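Long-range contact in catechol 1,2 dioxygenase (PDB 2XSU), which probably catalyses the iron(III)-dependent intradiol cleavage of catechol by dioxygen to cis,cis-muconate, the first step of a branch of the beta-ketoadipate pathway: residues M125-E130 against D176-R181. The protein carries 1 engineered substitution. Sequence-based numbering, arbitrary orientation.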
loop_
_atom_site.group_PDB
_atom_site.type_symbol
_atom_site.label_atom_id
_atom_site.label_comp_id
_atom_site.label_asym_id
_atom_site.label_seq_id
_atom_site.Cartn_x
_atom_site.Cartn_y
_atom_site.Cartn_z
ATOM N N MET A 125 4.847 -11.349 -34.101
ATOM C CA MET A 125 4.875 -10.604 -32.827
ATOM C C MET A 125 6.143 -9.792 -32.575
ATOM O O MET A 125 6.110 -8.817 -31.820
ATOM C CB MET A 125 4.701 -11.598 -31.677
ATOM C CG MET A 125 3.371 -12.375 -31.714
ATOM S SD MET A 125 3.204 -13.431 -30.241
ATOM C CE MET A 125 3.121 -12.167 -28.969
ATOM N N ASP A 126 7.276 -10.194 -33.168
ATOM C CA ASP A 126 8.543 -9.517 -32.879
ATOM C C ASP A 126 8.980 -8.589 -34.007
ATOM O O ASP A 126 8.554 -8.766 -35.148
ATOM C CB ASP A 126 9.669 -10.536 -32.640
ATOM C CG ASP A 126 10.044 -11.306 -33.903
ATOM O OD1 ASP A 126 9.213 -12.086 -34.408
ATOM O OD2 ASP A 126 11.197 -11.133 -34.369
ATOM N N ASP A 127 9.843 -7.640 -33.658
ATOM C CA ASP A 127 10.334 -6.637 -34.620
ATOM C C ASP A 127 11.626 -7.103 -35.318
ATOM O O ASP A 127 12.182 -6.391 -36.149
ATOM C CB ASP A 127 10.500 -5.263 -33.948
ATOM C CG ASP A 127 11.551 -5.244 -32.837
ATOM O OD1 ASP A 127 12.273 -6.247 -32.623
ATOM O OD2 ASP A 127 11.674 -4.200 -32.141
ATOM N N GLY A 128 12.097 -8.307 -34.991
ATOM C CA GLY A 128 13.314 -8.845 -35.610
ATOM C C GLY A 128 14.623 -8.328 -35.017
ATOM O O GLY A 128 15.715 -8.741 -35.468
ATOM N N SER A 129 14.540 -7.453 -34.003
ATOM C CA SER A 129 15.742 -6.845 -33.407
ATOM C C SER A 129 16.615 -7.815 -32.619
ATOM O O SER A 129 17.755 -7.477 -32.261
ATOM C CB SER A 129 15.398 -5.646 -32.524
ATOM O OG SER A 129 14.635 -6.046 -31.394
ATOM N N GLU A 130 16.079 -9.003 -32.350
ATOM C CA GLU A 130 16.842 -10.051 -31.662
ATOM C C GLU A 130 17.107 -11.274 -32.548
ATOM O O GLU A 130 17.428 -12.338 -32.039
ATOM C CB GLU A 130 16.097 -10.502 -30.391
ATOM C CG GLU A 130 15.847 -9.385 -29.389
ATOM C CD GLU A 130 15.434 -9.911 -28.010
ATOM O OE1 GLU A 130 14.518 -10.759 -27.939
ATOM O OE2 GLU A 130 16.027 -9.468 -27.000
ATOM N N ASP A 176 7.304 0.117 -29.194
ATOM C CA ASP A 176 5.947 -0.005 -28.682
ATOM C C ASP A 176 5.258 -1.268 -29.223
ATOM O O ASP A 176 5.341 -1.605 -30.425
ATOM C CB ASP A 176 5.116 1.233 -29.022
ATOM C CG ASP A 176 5.899 2.512 -28.855
ATOM O OD1 ASP A 176 6.360 2.795 -27.717
ATOM O OD2 ASP A 176 6.046 3.225 -29.869
ATOM N N PHE A 177 4.612 -1.969 -28.293
ATOM C CA PHE A 177 3.876 -3.228 -28.528
ATOM C C PHE A 177 4.702 -4.411 -29.041
ATOM O O PHE A 177 4.136 -5.385 -29.523
ATOM C CB PHE A 177 2.635 -3.003 -29.397
ATOM C CG PHE A 177 1.560 -2.238 -28.694
ATOM C CD1 PHE A 177 0.836 -2.834 -27.665
ATOM C CD2 PHE A 177 1.270 -0.930 -29.062
ATOM C CE1 PHE A 177 -0.184 -2.135 -26.994
ATOM C CE2 PHE A 177 0.260 -0.216 -28.415
ATOM C CZ PHE A 177 -0.468 -0.824 -27.365
ATOM N N ASN A 178 6.022 -4.323 -28.921
ATOM C CA ASN A 178 6.841 -5.484 -29.295
ATOM C C ASN A 178 6.362 -6.704 -28.476
ATOM O O ASN A 178 6.124 -6.598 -27.262
ATOM C CB ASN A 178 8.317 -5.223 -29.064
ATOM C CG ASN A 178 9.209 -6.239 -29.779
ATOM O OD1 ASN A 178 8.968 -6.574 -30.944
ATOM N ND2 ASN A 178 10.239 -6.722 -29.087
ATOM N N LEU A 179 6.202 -7.840 -29.152
ATOM C CA LEU A 179 5.748 -9.106 -28.532
ATOM C C LEU A 179 4.369 -9.013 -27.865
ATOM O O LEU A 179 4.100 -9.718 -26.888
ATOM C CB LEU A 179 6.832 -9.645 -27.558
ATOM C CG LEU A 179 8.251 -9.669 -28.161
ATOM C CD1 LEU A 179 9.289 -10.069 -27.106
ATOM C CD2 LEU A 179 8.327 -10.643 -29.363
ATOM N N ARG A 180 3.502 -8.164 -28.422
ATOM C CA ARG A 180 2.099 -8.070 -27.997
ATOM C C ARG A 180 1.230 -7.975 -29.241
ATOM O O ARG A 180 1.391 -7.053 -30.046
ATOM C CB ARG A 180 1.898 -6.805 -27.135
ATOM C CG ARG A 180 2.782 -6.724 -25.888
ATOM C CD ARG A 180 2.610 -5.362 -25.199
ATOM N NE ARG A 180 3.433 -5.256 -24.006
ATOM C CZ ARG A 180 3.104 -5.761 -22.817
ATOM N NH1 ARG A 180 1.945 -6.411 -22.672
ATOM N NH2 ARG A 180 3.941 -5.621 -21.800
ATOM N N ARG A 181 0.293 -8.898 -29.402
ATOM C CA ARG A 181 -0.589 -8.930 -30.580
ATOM C C ARG A 181 -1.986 -9.427 -30.235
ATOM O O ARG A 181 -2.170 -10.235 -29.300
ATOM C CB ARG A 181 -0.019 -9.807 -31.689
ATOM C CG ARG A 181 1.304 -9.346 -32.303
ATOM C CD ARG A 181 1.172 -8.020 -33.080
ATOM N NE ARG A 181 2.450 -7.737 -33.747
ATOM C CZ ARG A 181 3.444 -7.038 -33.225
ATOM N NH1 ARG A 181 3.328 -6.491 -32.020
ATOM N NH2 ARG A 181 4.585 -6.857 -33.917
HETATM O O HOH W 1 12.342 -8.288 -30.109
#
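Met125 and Asp127 meet Asn178, Leu179 and Arg181 in a loop-to-turn contact at one end of the dioxygenase beta-sheet. The loop after strand 122-124 packs on the type II turn Phe177-Arg180, which leads into strand 180-184. Leu179 N donates to Met125 O at 2.8 Å. Met125 O also lies over one face of the Arg181 guanidinium, toward its rim, 3.3 Å from NH2 but poorly angled for a hydrogen bond. The side chains of Met125 and Arg181 run past each other in opposite directions, with Met125 CG 3.7 Å from Arg181 CG. The Met125 chain bends at chi3 (65°), which brings CE to 3.4 Å from Leu179 O. Leu179 CD2 packs on Asp126 CB at 3.5 Å. Asn178 CG, anti to its backbone N (chi1 -165°), carries the amide toward Asp127, whose N gives OD1 a weak bond at 3.0 Å. Asn178 ND2 donates to Gln174 OE1 and to a water that also bonds Asp127 OD1. That carboxylate oxygen accepts Ser129 N, closing an Asx turn, and Ser129 OG. Arg180 points away from the loop; it bonds Ser168 O and touches Tyr167, an iron(III) ligand. The carbonyl of buried Met125 thus accepts a turn N-H, and the nearby guanidinium would probably polarise it.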